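Local coordinates for esterase family protein (Staphylococcus aureus, PDB 6VH9) that is a serine hydrolase of the esterase D family that cleaves carboxylic esters and probably hydrolyses S-formylglutathione to formate and glutathione, at residues A[120-125]-A[236-241]; A[46-51]-A[77-82]; A[61-66]-A[243-248]. All coordinates share one frame; numbering follows the deposited sequence.

Interaction 1 of 3, residues A[120-125]-A[236-241]. With NA (sodium ion), chain E.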
loop_
_atom_site.group_PDB
_atom_site.type_symbol
_atom_site.label_atom_id
_atom_site.label_comp_id
_atom_site.label_asym_id
_atom_site.label_seq_id
_atom_site.Cartn_x
_atom_site.Cartn_y
_atom_site.Cartn_z
ATOM N N ALA A 120 18.708 14.913 -1.803
ATOM C CA ALA A 120 18.083 15.798 -2.784
ATOM C C ALA A 120 16.641 16.066 -2.375
ATOM O O ALA A 120 16.079 15.365 -1.536
ATOM C CB ALA A 120 18.133 15.199 -4.193
ATOM N N GLY A 121 16.048 17.097 -2.975
ATOM C CA GLY A 121 14.677 17.457 -2.649
ATOM C C GLY A 121 14.266 18.771 -3.278
ATOM O O GLY A 121 15.136 19.552 -3.666
ATOM N N HIS A 122 12.964 19.039 -3.376
ATOM C CA HIS A 122 12.474 20.239 -4.034
ATOM C C HIS A 122 11.725 21.139 -3.060
ATOM O O HIS A 122 11.018 20.658 -2.170
ATOM C CB HIS A 122 11.573 19.897 -5.233
ATOM C CG HIS A 122 10.298 19.206 -4.861
ATOM N ND1 HIS A 122 10.213 17.843 -4.694
ATOM C CD2 HIS A 122 9.054 19.692 -4.631
ATOM C CE1 HIS A 122 8.971 17.515 -4.381
ATOM N NE2 HIS A 122 8.244 18.616 -4.354
ATOM N N SER A 123 11.899 22.449 -3.240
ATOM C CA SER A 123 11.139 23.490 -2.530
ATOM C C SER A 123 11.406 23.364 -1.033
ATOM O O SER A 123 12.572 23.494 -0.627
ATOM C CB SER A 123 9.678 23.395 -2.969
ATOM O OG SER A 123 8.919 24.481 -2.455
ATOM N N MET A 124 10.396 23.135 -0.184
ATOM C CA MET A 124 10.669 22.879 1.230
ATOM C C MET A 124 11.679 21.747 1.390
ATOM O O MET A 124 12.520 21.779 2.300
ATOM C CB MET A 124 9.355 22.533 1.956
ATOM C CG MET A 124 9.497 22.338 3.464
ATOM S SD MET A 124 7.977 21.779 4.257
ATOM C CE MET A 124 7.982 20.036 3.798
ATOM N N GLY A 125 11.646 20.763 0.485
ATOM C CA GLY A 125 12.621 19.688 0.532
ATOM C C GLY A 125 13.997 20.066 0.032
ATOM O O GLY A 125 14.982 19.404 0.382
ATOM N N HIS A 236 7.360 25.836 -10.822
ATOM C CA HIS A 236 7.334 25.234 -9.492
ATOM C C HIS A 236 6.336 24.077 -9.482
ATOM O O HIS A 236 5.273 24.142 -8.865
ATOM C CB HIS A 236 6.967 26.300 -8.466
ATOM C CG HIS A 236 7.365 25.970 -7.063
ATOM N ND1 HIS A 236 8.618 26.242 -6.561
ATOM C CD2 HIS A 236 6.671 25.393 -6.054
ATOM C CE1 HIS A 236 8.678 25.859 -5.299
ATOM N NE2 HIS A 236 7.507 25.348 -4.963
ATOM N N ASP A 237 6.688 23.002 -10.190
ATOM C CA ASP A 237 5.736 21.909 -10.346
ATOM C C ASP A 237 6.461 20.606 -10.647
ATOM O O ASP A 237 7.660 20.573 -10.941
ATOM C CB ASP A 237 4.699 22.218 -11.434
ATOM C CG ASP A 237 5.333 22.568 -12.766
ATOM O OD1 ASP A 237 6.341 21.949 -13.150
ATOM O OD2 ASP A 237 4.824 23.484 -13.433
ATOM N N TYR A 238 5.694 19.522 -10.585
ATOM C CA TYR A 238 6.269 18.192 -10.751
ATOM C C TYR A 238 6.626 17.873 -12.198
ATOM O O TYR A 238 7.401 16.944 -12.434
ATOM C CB TYR A 238 5.312 17.148 -10.189
ATOM C CG TYR A 238 5.521 16.894 -8.715
ATOM C CD1 TYR A 238 6.571 16.100 -8.261
ATOM C CD2 TYR A 238 4.674 17.461 -7.770
ATOM C CE1 TYR A 238 6.762 15.876 -6.905
ATOM C CE2 TYR A 238 4.860 17.236 -6.422
ATOM C CZ TYR A 238 5.898 16.443 -5.994
ATOM O OH TYR A 238 6.065 16.222 -4.645
ATOM N N ALA A 239 6.049 18.574 -13.177
ATOM C CA ALA A 239 6.582 18.453 -14.531
ATOM C C ALA A 239 8.056 18.841 -14.561
ATOM O O ALA A 239 8.882 18.145 -15.162
ATOM C CB ALA A 239 5.773 19.306 -15.508
ATOM N N TYR A 240 8.416 19.927 -13.872
ATOM C CA TYR A 240 9.822 20.306 -13.802
ATOM C C TYR A 240 10.612 19.339 -12.917
ATOM O O TYR A 240 11.708 18.901 -13.289
ATOM C CB TYR A 240 9.965 21.754 -13.310
ATOM C CG TYR A 240 11.402 22.138 -13.095
ATOM C CD1 TYR A 240 12.262 22.338 -14.171
ATOM C CD2 TYR A 240 11.918 22.233 -11.812
ATOM C CE1 TYR A 240 13.595 22.651 -13.966
ATOM C CE2 TYR A 240 13.236 22.533 -11.596
ATOM C CZ TYR A 240 14.070 22.748 -12.671
ATOM O OH TYR A 240 15.386 23.052 -12.425
ATOM N N TRP A 241 10.083 18.992 -11.735
ATOM C CA TRP A 241 10.853 18.144 -10.820
ATOM C C TRP A 241 11.067 16.737 -11.375
ATOM O O TRP A 241 12.077 16.103 -11.053
ATOM C CB TRP A 241 10.183 18.088 -9.443
ATOM C CG TRP A 241 10.163 19.467 -8.826
ATOM C CD1 TRP A 241 11.177 20.382 -8.844
ATOM C CD2 TRP A 241 9.060 20.100 -8.177
ATOM N NE1 TRP A 241 10.773 21.540 -8.238
ATOM C CE2 TRP A 241 9.479 21.394 -7.815
ATOM C CE3 TRP A 241 7.764 19.694 -7.855
ATOM C CZ2 TRP A 241 8.646 22.293 -7.141
ATOM C CZ3 TRP A 241 6.936 20.579 -7.187
ATOM C CH2 TRP A 241 7.382 21.875 -6.839
HETATM NA NA NA E . 7.703 23.654 -0.634
HETATM O O HOH W 1 6.582 24.067 -2.548
HETATM O O HOH W 2 7.223 25.475 -0.135
#
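His-122 lays its imidazole face to face on the six-membered ring of Trp-241, with centroids 4.0 Å apart and planes inclined by 28°. The overlap is offset: His-122 CD2 comes within 3.4 Å of Trp-241 CZ3, near the rim of the indole. A chi1 of 65° swings the His-122 imidazole onto the indole, while CB itself already lies over the five-membered ring of Trp-241. That CH-pi contact is almost perpendicular, CB lying 3.5 Å from the ring centroid. Tyr-238 completes the aromatic cluster from another side, its OH at the imidazole edge, 3.2 Å from His-122 CE1, and the two rings steeply inclined. Polar atoms of all three side chains are held by hydrogen bonds elsewhere: His-122 ND1 to Tyr-57, Tyr-238 OH to Ser-52 and Trp-241 NE1 to Ser-147.

Next to this cluster is the nucleophile elbow of the alpha/beta-hydrolase fold, the sharp turn from strand 117-122 into helix 124-135. Ser-123 at its apex has the strained backbone, with positive phi, usual for the nucleophile of such an elbow, and OG turns toward His-236. Ser-123, His-236 and Asp-207 are the predicted charge relay, consistent with the hydrogen bond from His-236 ND1 to Asp-207. In this apo state His-236 NE2 reaches Ser-123 OG in the ring plane at 3.0 Å, but the N-H...O angle is only 121°, so the bond is weak. Ser-123 OG also binds the sodium ion at 2.3 Å, beside a water ligand. The rim of the indole, at Trp-241 CZ2, points at the face of the His-236 ring, 3.7 Å above its centre.

Interaction 2 of 3, residues A[46-51]-A[77-82]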
loop_
_atom_site.group_PDB
_atom_site.type_symbol
_atom_site.label_atom_id
_atom_site.label_comp_id
_atom_site.label_asym_id
_atom_site.label_seq_id
_atom_site.Cartn_x
_atom_site.Cartn_y
_atom_site.Cartn_z
ATOM N N LEU A 46 15.622 11.387 -0.506
ATOM C CA LEU A 46 14.870 12.294 -1.366
ATOM C C LEU A 46 13.723 12.916 -0.575
ATOM O O LEU A 46 12.843 12.197 -0.093
ATOM C CB LEU A 46 14.353 11.547 -2.596
ATOM C CG LEU A 46 13.543 12.393 -3.569
ATOM C CD1 LEU A 46 14.398 13.575 -4.124
ATOM C CD2 LEU A 46 13.065 11.477 -4.661
ATOM N N LEU A 47 13.709 14.250 -0.485
ATOM C CA LEU A 47 12.842 14.984 0.439
ATOM C C LEU A 47 11.747 15.750 -0.309
ATOM O O LEU A 47 12.046 16.545 -1.208
ATOM C CB LEU A 47 13.688 15.952 1.279
ATOM C CG LEU A 47 14.913 15.392 2.022
ATOM C CD1 LEU A 47 15.623 16.515 2.855
ATOM C CD2 LEU A 47 14.556 14.176 2.891
ATOM N N HIS A 48 10.484 15.541 0.087
ATOM C CA HIS A 48 9.342 16.181 -0.562
ATOM C C HIS A 48 9.204 17.655 -0.145
ATOM O O HIS A 48 9.752 18.101 0.868
ATOM C CB HIS A 48 8.041 15.429 -0.227
ATOM C CG HIS A 48 7.667 15.473 1.228
ATOM N ND1 HIS A 48 7.075 16.572 1.811
ATOM C CD2 HIS A 48 7.801 14.551 2.214
ATOM C CE1 HIS A 48 6.869 16.329 3.096
ATOM N NE2 HIS A 48 7.295 15.107 3.363
ATOM N N GLY A 49 8.421 18.401 -0.932
ATOM C CA GLY A 49 8.118 19.790 -0.645
ATOM C C GLY A 49 6.837 19.945 0.157
ATOM O O GLY A 49 6.213 18.976 0.586
ATOM N N LEU A 50 6.435 21.201 0.360
ATOM C CA LEU A 50 5.268 21.466 1.192
ATOM C C LEU A 50 3.997 21.015 0.487
ATOM O O LEU A 50 3.775 21.337 -0.683
ATOM C CB LEU A 50 5.193 22.962 1.527
ATOM C CG LEU A 50 4.049 23.467 2.409
ATOM C CD1 LEU A 50 4.054 22.815 3.770
ATOM C CD2 LEU A 50 4.159 24.986 2.580
ATOM N N SER A 51 3.168 20.264 1.213
ATOM C CA SER A 51 1.895 19.649 0.845
ATOM C C SER A 51 2.081 18.247 0.264
ATOM O O SER A 51 1.099 17.528 0.114
ATOM C CB SER A 51 1.046 20.495 -0.122
ATOM O OG SER A 51 1.506 20.400 -1.462
ATOM N N PRO A 77 11.014 9.818 2.807
ATOM C CA PRO A 77 10.265 9.931 4.061
ATOM C C PRO A 77 9.144 10.961 3.976
ATOM O O PRO A 77 8.990 11.667 2.978
ATOM C CB PRO A 77 11.347 10.361 5.070
ATOM C CG PRO A 77 12.353 11.077 4.247
ATOM C CD PRO A 77 12.292 10.544 2.845
ATOM N N ASN A 78 8.331 11.001 5.038
ATOM C CA ASN A 78 7.260 11.981 5.188
ATOM C C ASN A 78 7.558 12.876 6.390
ATOM O O ASN A 78 7.765 12.369 7.501
ATOM C CB ASN A 78 5.905 11.278 5.366
ATOM C CG ASN A 78 4.771 12.259 5.661
ATOM O OD1 ASN A 78 4.731 13.382 5.129
ATOM N ND2 ASN A 78 3.857 11.848 6.527
ATOM N N VAL A 79 7.563 14.200 6.181
ATOM C CA VAL A 79 7.789 15.143 7.288
ATOM C C VAL A 79 6.714 16.225 7.359
ATOM O O VAL A 79 6.916 17.253 8.019
ATOM C CB VAL A 79 9.179 15.818 7.225
ATOM C CG1 VAL A 79 10.316 14.772 7.157
ATOM C CG2 VAL A 79 9.229 16.791 6.060
ATOM N N ASP A 80 5.602 16.039 6.655
ATOM C CA ASP A 80 4.414 16.866 6.921
ATOM C C ASP A 80 4.732 18.330 6.577
ATOM O O ASP A 80 5.366 18.597 5.546
ATOM C CB ASP A 80 3.996 16.611 8.380
ATOM C CG ASP A 80 2.572 17.015 8.674
ATOM O OD1 ASP A 80 1.708 16.117 8.740
ATOM O OD2 ASP A 80 2.322 18.238 8.873
ATOM N N HIS A 81 4.309 19.282 7.409
ATOM C CA HIS A 81 4.546 20.716 7.228
ATOM C C HIS A 81 5.724 21.223 8.060
ATOM O O HIS A 81 5.760 22.404 8.422
ATOM C CB HIS A 81 3.291 21.509 7.613
ATOM C CG HIS A 81 2.221 21.545 6.558
ATOM N ND1 HIS A 81 1.228 22.503 6.549
ATOM C CD2 HIS A 81 1.990 20.757 5.482
ATOM C CE1 HIS A 81 0.429 22.301 5.515
ATOM N NE2 HIS A 81 0.869 21.248 4.848
ATOM N N SER A 82 6.667 20.349 8.402
ATOM C CA SER A 82 7.694 20.654 9.406
ATOM C C SER A 82 8.840 21.520 8.902
ATOM O O SER A 82 9.650 21.960 9.722
ATOM C CB SER A 82 8.288 19.367 9.953
ATOM O OG SER A 82 8.955 18.687 8.890
HETATM O O HOH W 3 10.048 12.371 0.415
HETATM O O HOH W 4 10.923 13.920 3.135
HETATM O O HOH W 5 3.616 18.427 3.340
#
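The two backbones, residues 46-51 at the end of strand 42-47 and the loop 77-82 that comes after strand 72-76, run in roughly the same direction, 32° apart, with Leu-47 CA 6.7 Å from Pro-77 CA and Leu-50 CA closing to 6.1 Å from His-81 CA. His-48 bridges the space between them. Rotation about its first side-chain bond (chi1 65°) aims the imidazole at 77-82 and fits it edge-on against that backbone. NE2 accepts from Val-79 N at 3.0 Å, nearly straight and close to the ring plane, while CD2 lies beside Pro-77 O. On the other nitrogen, ND1 donates to Gly-49 O at 2.8 Å, again in the ring plane. Two in-plane bonds to backbone groups thus fix the rotation of the ring and define its protonated nitrogen as ND1.

These segments are the loops at the C-terminal ends of two neighbouring parallel strands, the edge where alpha/beta hydrolases carry their active site. The 77-82 loop is shaped by an Asx turn, Asn-78 OD1 accepting from Asp-80 N, overlapping a type II' turn from Val-79 to Ser-82. Val-79 O receives both the amide and the hydroxyl of Ser-82.

Further along, Leu-50 sets CD1 over one face of the His-81 ring, 3.6 Å from its centroid, in a CH-pi contact. The imidazole is held at its far end by a bond from NE2 to Gly-16 O of the third subunit. Water fills in where the backbones do not meet: one molecule donates to Leu-46 O and Pro-77 O, and another accepts from Ser-51 N at 2.8 Å while donating to Asp-80 O.

Interaction 3 of 3, residues A[61-66]-A[243-248]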
loop_
_atom_site.group_PDB
_atom_site.type_symbol
_atom_site.label_atom_id
_atom_site.label_comp_id
_atom_site.label_asym_id
_atom_site.label_seq_id
_atom_site.Cartn_x
_atom_site.Cartn_y
_atom_site.Cartn_z
ATOM N N THR A 61 6.169 11.594 -10.721
ATOM C CA THR A 61 7.361 11.478 -11.557
ATOM C C THR A 61 7.536 10.017 -11.944
ATOM O O THR A 61 6.805 9.127 -11.481
ATOM C CB THR A 61 8.643 11.971 -10.867
ATOM O OG1 THR A 61 9.078 10.995 -9.911
ATOM C CG2 THR A 61 8.446 13.348 -10.187
ATOM N N SER A 62 8.547 9.765 -12.772
ATOM C CA SER A 62 8.968 8.411 -13.096
ATOM C C SER A 62 10.253 8.056 -12.350
ATOM O O SER A 62 11.109 7.335 -12.872
ATOM C CB SER A 62 9.160 8.299 -14.610
ATOM O OG SER A 62 7.900 8.281 -15.265
ATOM N N ILE A 63 10.390 8.510 -11.094
ATOM C CA ILE A 63 11.664 8.380 -10.378
ATOM C C ILE A 63 12.137 6.925 -10.290
ATOM O O ILE A 63 13.332 6.650 -10.451
ATOM C CB ILE A 63 11.589 9.021 -8.978
ATOM C CG1 ILE A 63 12.941 8.789 -8.296
ATOM C CG2 ILE A 63 10.474 8.384 -8.172
ATOM C CD1 ILE A 63 13.353 9.827 -7.379
ATOM N N GLU A 64 11.237 5.965 -10.035
ATOM C CA GLU A 64 11.731 4.591 -9.909
ATOM C C GLU A 64 12.366 4.113 -11.212
ATOM O O GLU A 64 13.338 3.345 -11.193
ATOM C CB GLU A 64 10.630 3.610 -9.491
ATOM C CG GLU A 64 11.211 2.177 -9.301
ATOM C CD GLU A 64 10.189 1.115 -8.921
ATOM O OE1 GLU A 64 9.030 1.460 -8.635
ATOM O OE2 GLU A 64 10.548 -0.089 -8.932
ATOM N N ARG A 65 11.816 4.539 -12.356
ATOM C CA ARG A 65 12.433 4.193 -13.633
ATOM C C ARG A 65 13.853 4.739 -13.720
ATOM O O ARG A 65 14.773 4.029 -14.136
ATOM C CB ARG A 65 11.586 4.714 -14.808
ATOM C CG ARG A 65 12.188 4.332 -16.163
ATOM C CD ARG A 65 11.175 4.324 -17.317
ATOM N NE ARG A 65 10.205 5.409 -17.259
ATOM C CZ ARG A 65 10.381 6.594 -17.834
ATOM N NH1 ARG A 65 11.507 6.864 -18.477
ATOM N NH2 ARG A 65 9.429 7.515 -17.770
ATOM N N TYR A 66 14.053 5.996 -13.318
ATOM C CA TYR A 66 15.393 6.569 -13.366
ATOM C C TYR A 66 16.326 5.871 -12.382
ATOM O O TYR A 66 17.468 5.548 -12.728
ATOM C CB TYR A 66 15.342 8.070 -13.062
ATOM C CG TYR A 66 14.238 8.839 -13.754
ATOM C CD1 TYR A 66 13.856 8.536 -15.056
ATOM C CD2 TYR A 66 13.585 9.887 -13.100
ATOM C CE1 TYR A 66 12.850 9.245 -15.689
ATOM C CE2 TYR A 66 12.580 10.603 -13.726
ATOM C CZ TYR A 66 12.219 10.286 -15.009
ATOM O OH TYR A 66 11.221 10.991 -15.637
ATOM N N GLN A 243 11.712 16.013 -14.580
ATOM C CA GLN A 243 12.872 16.129 -15.458
ATOM C C GLN A 243 14.128 16.475 -14.671
ATOM O O GLN A 243 15.221 16.004 -15.004
ATOM C CB GLN A 243 12.603 17.164 -16.545
ATOM C CG GLN A 243 11.583 16.696 -17.579
ATOM C CD GLN A 243 11.910 15.318 -18.155
ATOM O OE1 GLN A 243 12.955 15.124 -18.780
ATOM N NE2 GLN A 243 11.012 14.356 -17.947
ATOM N N ALA A 244 13.994 17.320 -13.639
ATOM C CA ALA A 244 15.152 17.706 -12.844
ATOM C C ALA A 244 15.708 16.526 -12.059
ATOM O O ALA A 244 16.929 16.342 -11.990
ATOM C CB ALA A 244 14.786 18.852 -11.897
ATOM N N ILE A 245 14.838 15.719 -11.442
ATOM C CA ILE A 245 15.370 14.608 -10.662
ATOM C C ILE A 245 16.002 13.575 -11.583
ATOM O O ILE A 245 16.982 12.919 -11.205
ATOM C CB ILE A 245 14.297 13.989 -9.741
ATOM C CG1 ILE A 245 14.971 13.149 -8.649
ATOM C CG2 ILE A 245 13.275 13.139 -10.507
ATOM C CD1 ILE A 245 15.778 13.978 -7.652
ATOM N N LYS A 246 15.527 13.494 -12.813
ATOM C CA LYS A 246 16.152 12.553 -13.766
ATOM C C LYS A 246 17.592 12.996 -14.037
ATOM O O LYS A 246 18.476 12.179 -13.950
ATOM C CB LYS A 246 15.364 12.516 -15.070
ATOM C CG LYS A 246 15.977 11.646 -16.143
ATOM C CD LYS A 246 15.178 11.687 -17.394
ATOM C CE LYS A 246 15.488 10.534 -18.316
ATOM N NZ LYS A 246 14.652 10.615 -19.527
ATOM N N ARG A 247 17.792 14.284 -14.325
ATOM C CA ARG A 247 19.152 14.828 -14.599
ATOM C C ARG A 247 20.016 14.772 -13.337
ATOM O O ARG A 247 21.073 14.181 -13.416
ATOM C CB ARG A 247 19.096 16.266 -15.126
ATOM C CG ARG A 247 18.421 16.429 -16.479
ATOM C CD ARG A 247 18.481 17.831 -17.076
ATOM N NE ARG A 247 17.957 18.940 -16.286
ATOM C CZ ARG A 247 16.720 19.408 -16.347
ATOM N NH1 ARG A 247 15.842 18.870 -17.171
ATOM N NH2 ARG A 247 16.367 20.428 -15.593
ATOM N N ALA A 248 19.396 14.957 -12.178
ATOM C CA ALA A 248 20.149 14.912 -10.929
ATOM C C ALA A 248 20.656 13.505 -10.626
ATOM O O ALA A 248 21.785 13.338 -10.144
ATOM C CB ALA A 248 19.288 15.430 -9.779
HETATM O O HOH W 6 11.075 11.281 -18.349
#
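Tyr-66 and Lys-246 make the main apolar contact, a CH-pi packing in which Lys-246 CB lies 3.7 Å from the centroid of the tyrosine ring, 14° off its normal. The lysine side chain crosses the phenol at about a right angle and, being extended beyond CG, carries CG, CD and CE on over the same face toward CE1. On the opposite face Ser-62 O sits 3.4 Å above the ring centre, and the aromatic plane is sandwiched between the Ser-62 carbonyl of its own segment and Lys-246 of the other helix. Ile-245 CG2 meets the edge of the ring, 4.2 Å from Tyr-66 CE2. Its other branch turns to the neighbouring isoleucine: Ile-245 CG1 is 3.9 Å from Ile-63 CD1.

Polar links run through water and a neighbouring residue. Tyr-66 OH accepts a hydrogen bond from a water at 2.7 Å, and the same water accepts from Gln-243 NE2 at 3.1 Å. Asp-242 OD1 hydrogen-bonds both Tyr-66 OH and Ser-62 N. Within 61-66, Thr-61 OG1 accepts from Ile-63 N, an ST turn leading into helix 63-69.

Away from the catalytic residues, this is helix-to-helix packing between helix 63-69 and the C-terminal helix 238-253, over the central sheet of an alpha/beta-hydrolase fold.

Strands 42-47 and 117-122 are sheet neighbours, which brings interactions 1 and 2 together, their centres about 11 Å apart: Ala-120 O lies 2.8 Å from Leu-47 N, a probable hydrogen bond. Leu-50 from interaction 2 and Ser-123 with Met-124 from interaction 1 all lie at the sodium ion, which Ser-123 OG ligates, and the Leu-50 side chain lies about 6 Å from that of Ser-123. Interactions 1 and 3 share helix 238-253, which presents Trp-241 to the active site and Ile-245 and Lys-246 to helix 63-69. Interactions 2 and 3, centres about 18 Å apart, meet where Leu-46 CD1 lies 3.8 Å from Ile-245 CD1. Interactions 1 and 3 touch the second subunit, interaction 2 the third.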